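Acetyl-CoA acetyltransferase (Mycobacterium smegmatis, PDB 4EGV) is a monomeric thiolase-like protein that probably has acyltransferase activity. Local coordinates at residues 56-67 / 285-293. Sequence-based numbering, arbitrary orientation.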
loop_
_atom_site.group_PDB
_atom_site.type_symbol
_atom_site.label_atom_id
_atom_site.label_comp_id
_atom_site.label_asym_id
_atom_site.label_seq_id
_atom_site.Cartn_x
_atom_site.Cartn_y
_atom_site.Cartn_z
ATOM N N ASP A 56 4.378 25.633 1.778
ATOM C CA ASP A 56 5.113 24.941 2.782
ATOM C C ASP A 56 6.610 25.172 2.635
ATOM O O ASP A 56 7.302 25.250 3.639
ATOM C CB ASP A 56 4.798 23.464 2.696
ATOM C CG ASP A 56 5.323 22.684 3.872
ATOM O OD1 ASP A 56 4.862 22.959 5.008
ATOM O OD2 ASP A 56 6.173 21.782 3.633
ATOM N N CYS A 57 7.087 25.341 1.426
ATOM C CA CYS A 57 8.513 25.493 1.184
ATOM C C CYS A 57 9.178 26.774 1.597
ATOM O O CYS A 57 10.363 26.857 1.535
ATOM C CB CYS A 57 8.867 25.170 -0.265
ATOM S SG CYS A 57 8.685 26.407 -1.450
ATOM N N GLY A 58 8.410 27.759 2.012
ATOM C CA GLY A 58 8.931 29.007 2.518
ATOM C C GLY A 58 9.552 29.982 1.558
ATOM O O GLY A 58 10.261 30.863 1.946
ATOM N N ALA A 59 9.269 29.833 0.291
ATOM C CA ALA A 59 9.782 30.722 -0.707
ATOM C C ALA A 59 8.580 31.243 -1.379
ATOM O O ALA A 59 7.510 30.859 -1.050
ATOM C CB ALA A 59 10.594 29.994 -1.662
ATOM N N ASP A 60 8.750 32.130 -2.326
ATOM C CA ASP A 60 7.636 32.679 -3.074
ATOM C C ASP A 60 6.997 31.636 -3.950
ATOM O O ASP A 60 7.616 31.110 -4.824
ATOM C CB ASP A 60 8.165 33.803 -3.944
ATOM C CG ASP A 60 7.114 34.501 -4.693
ATOM O OD1 ASP A 60 5.984 34.556 -4.234
ATOM O OD2 ASP A 60 7.434 35.023 -5.750
ATOM N N ALA A 61 5.734 31.364 -3.722
ATOM C CA ALA A 61 5.023 30.350 -4.447
ATOM C C ALA A 61 5.055 30.510 -5.955
ATOM O O ALA A 61 5.243 29.571 -6.670
ATOM C CB ALA A 61 3.634 30.315 -3.964
ATOM N N ASP A 62 4.858 31.720 -6.425
ATOM C CA ASP A 62 4.768 32.010 -7.830
ATOM C C ASP A 62 6.079 31.798 -8.542
ATOM O O ASP A 62 6.104 31.303 -9.642
ATOM C CB ASP A 62 4.285 33.438 -8.043
ATOM C CG ASP A 62 2.861 33.654 -7.603
ATOM O OD1 ASP A 62 2.058 32.744 -7.677
ATOM O OD2 ASP A 62 2.530 34.754 -7.181
ATOM N N THR A 63 7.171 32.183 -7.909
ATOM C CA THR A 63 8.498 31.972 -8.457
ATOM C C THR A 63 8.792 30.477 -8.541
ATOM O O THR A 63 9.408 30.014 -9.512
ATOM C CB THR A 63 9.589 32.714 -7.643
ATOM O OG1 THR A 63 9.082 33.986 -7.248
ATOM C CG2 THR A 63 10.873 32.948 -8.463
ATOM N N VAL A 64 8.323 29.730 -7.540
ATOM C CA VAL A 64 8.541 28.289 -7.472
ATOM C C VAL A 64 7.764 27.589 -8.572
ATOM O O VAL A 64 8.302 26.763 -9.302
ATOM C CB VAL A 64 8.170 27.697 -6.070
ATOM C CG1 VAL A 64 8.507 26.206 -5.982
ATOM C CG2 VAL A 64 8.889 28.431 -4.981
ATOM N N ALA A 65 6.488 27.933 -8.670
ATOM C CA ALA A 65 5.611 27.466 -9.730
ATOM C C ALA A 65 6.169 27.667 -11.158
ATOM O O ALA A 65 6.081 26.769 -11.994
ATOM C CB ALA A 65 4.274 28.132 -9.612
ATOM N N ARG A 66 6.734 28.843 -11.440
ATOM C CA ARG A 66 7.356 29.091 -12.749
ATOM C C ARG A 66 8.586 28.210 -12.996
ATOM O O ARG A 66 8.953 27.985 -14.138
ATOM C CB ARG A 66 7.673 30.583 -12.967
ATOM C CG ARG A 66 6.448 31.418 -13.372
ATOM C CD ARG A 66 6.766 32.919 -13.681
ATOM N NE ARG A 66 7.566 33.609 -12.644
ATOM C CZ ARG A 66 7.090 34.320 -11.616
ATOM N NH1 ARG A 66 5.794 34.486 -11.431
ATOM N NH2 ARG A 66 7.928 34.872 -10.760
ATOM N N ALA A 67 9.185 27.686 -11.925
ATOM C CA ALA A 67 10.393 26.901 -12.035
ATOM C C ALA A 67 10.139 25.397 -12.201
ATOM O O ALA A 67 11.058 24.643 -12.533
ATOM C CB ALA A 67 11.323 27.170 -10.828
ATOM N N LYS A 285 18.843 28.504 -5.027
ATOM C CA LYS A 285 18.485 29.497 -6.053
ATOM C C LYS A 285 17.159 30.189 -5.807
ATOM O O LYS A 285 17.050 31.373 -5.955
ATOM C CB LYS A 285 18.475 28.830 -7.431
ATOM C CG LYS A 285 18.795 29.745 -8.605
ATOM C CD LYS A 285 19.840 29.082 -9.560
ATOM C CE LYS A 285 19.308 27.862 -10.372
ATOM N NZ LYS A 285 18.492 28.303 -11.535
ATOM N N LEU A 286 16.232 29.400 -5.321
ATOM C CA LEU A 286 14.861 29.748 -5.092
ATOM C C LEU A 286 14.574 30.231 -3.697
ATOM O O LEU A 286 13.527 30.749 -3.455
ATOM C CB LEU A 286 14.011 28.531 -5.361
ATOM C CG LEU A 286 13.664 28.248 -6.801
ATOM C CD1 LEU A 286 12.481 27.440 -6.779
ATOM C CD2 LEU A 286 13.387 29.476 -7.559
ATOM N N GLY A 287 15.481 30.059 -2.764
ATOM C CA GLY A 287 15.356 30.771 -1.518
ATOM C C GLY A 287 14.628 30.071 -0.423
ATOM O O GLY A 287 14.107 30.662 0.467
ATOM N N VAL A 288 14.667 28.775 -0.527
ATOM C CA VAL A 288 14.072 27.732 0.337
ATOM C C VAL A 288 14.897 27.443 1.567
ATOM O O VAL A 288 15.942 26.836 1.459
ATOM C CB VAL A 288 13.864 26.392 -0.410
ATOM C CG1 VAL A 288 13.299 25.334 0.513
ATOM C CG2 VAL A 288 12.954 26.587 -1.606
ATOM N N PRO A 289 14.406 27.855 2.749
ATOM C CA PRO A 289 15.129 27.646 3.990
ATOM C C PRO A 289 15.609 26.204 4.171
ATOM O O PRO A 289 14.883 25.268 3.919
ATOM C CB PRO A 289 14.082 28.003 5.048
ATOM C CG PRO A 289 13.204 28.976 4.380
ATOM C CD PRO A 289 13.115 28.525 2.984
ATOM N N GLU A 290 16.830 26.054 4.642
ATOM C CA GLU A 290 17.417 24.746 4.838
ATOM C C GLU A 290 16.689 23.860 5.868
ATOM O O GLU A 290 16.671 22.659 5.697
ATOM C CB GLU A 290 18.931 24.868 5.112
ATOM C CG GLU A 290 19.654 23.531 5.081
ATOM C CD GLU A 290 21.132 23.625 4.792
ATOM O OE1 GLU A 290 21.630 24.727 4.454
ATOM O OE2 GLU A 290 21.793 22.573 4.892
ATOM N N GLU A 291 16.073 24.431 6.900
ATOM C CA GLU A 291 15.300 23.613 7.849
ATOM C C GLU A 291 14.071 22.864 7.220
ATOM O O GLU A 291 13.509 21.949 7.832
ATOM C CB GLU A 291 14.981 24.352 9.179
ATOM C CG GLU A 291 13.890 25.413 9.145
ATOM C CD GLU A 291 14.436 26.805 8.871
ATOM O OE1 GLU A 291 15.554 26.895 8.306
ATOM O OE2 GLU A 291 13.752 27.813 9.207
ATOM N N LYS A 292 13.727 23.220 5.977
ATOM C CA LYS A 292 12.668 22.555 5.199
ATOM C C LYS A 292 13.103 21.342 4.372
ATOM O O LYS A 292 12.269 20.560 3.965
ATOM C CB LYS A 292 12.003 23.552 4.238
ATOM C CG LYS A 292 11.271 24.701 4.877
ATOM C CD LYS A 292 9.937 24.326 5.418
ATOM C CE LYS A 292 9.364 25.499 6.210
ATOM N NZ LYS A 292 7.920 25.337 6.488
ATOM N N TRP A 293 14.392 21.212 4.101
ATOM C CA TRP A 293 14.892 20.127 3.280
ATOM C C TRP A 293 14.883 18.761 3.981
ATOM O O TRP A 293 15.404 18.594 5.087
ATOM C CB TRP A 293 16.315 20.400 2.836
ATOM C CG TRP A 293 16.551 21.666 2.200
ATOM C CD1 TRP A 293 15.665 22.660 2.011
ATOM C CD2 TRP A 293 17.795 22.122 1.667
ATOM N NE1 TRP A 293 16.266 23.720 1.389
ATOM C CE2 TRP A 293 17.579 23.417 1.168
ATOM C CE3 TRP A 293 19.073 21.552 1.549
ATOM C CZ2 TRP A 293 18.587 24.166 0.573
ATOM C CZ3 TRP A 293 20.065 22.284 0.957
ATOM C CH2 TRP A 293 19.816 23.579 0.462
#
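The backbone carbonyl of Asp56 is met within its own plane by the ammonium of Lys292, with NZ 2.9 Å from Asp56 O and a C=O...N angle of 158°. Of the nearby carboxylate, OD1 stays 4.1 Å from Lys292 NZ, too far for a salt bridge, while OD2 makes a salt bridge to Arg396 and accepts a hydrogen bond from the backbone N of Val25. One face of the Trp293 indole carries Glu290 CA, displaced from the ring centre; at its edge NE1 donates to Val288 O (3.1 Å), which lies tilted from the ring plane. The bend of Lys292 at chi2 (-77°) brings CD and CE beside the same Asp56 O that NZ binds, at the C-terminal end of helix 42-56. In this thiolase fold the contact joins two connections packed beside strand 20-29: one links helices 42-56 and 61-67, the other, opening with a Schellman motif at Gly287, leads from helix 280-286 to strand 294-303. Between them Val288 CG1 and Pro289 CD each lie 3.5 Å from Cys57 O, and Ala59 CB abuts Leu286 O. Val288 and Cys57 both also touch Val23. Farther along, Leu286 directs CD1 into helix 61-67, 4.1 Å from Val64 CG2 and 4.2 Å from Ala67 CB.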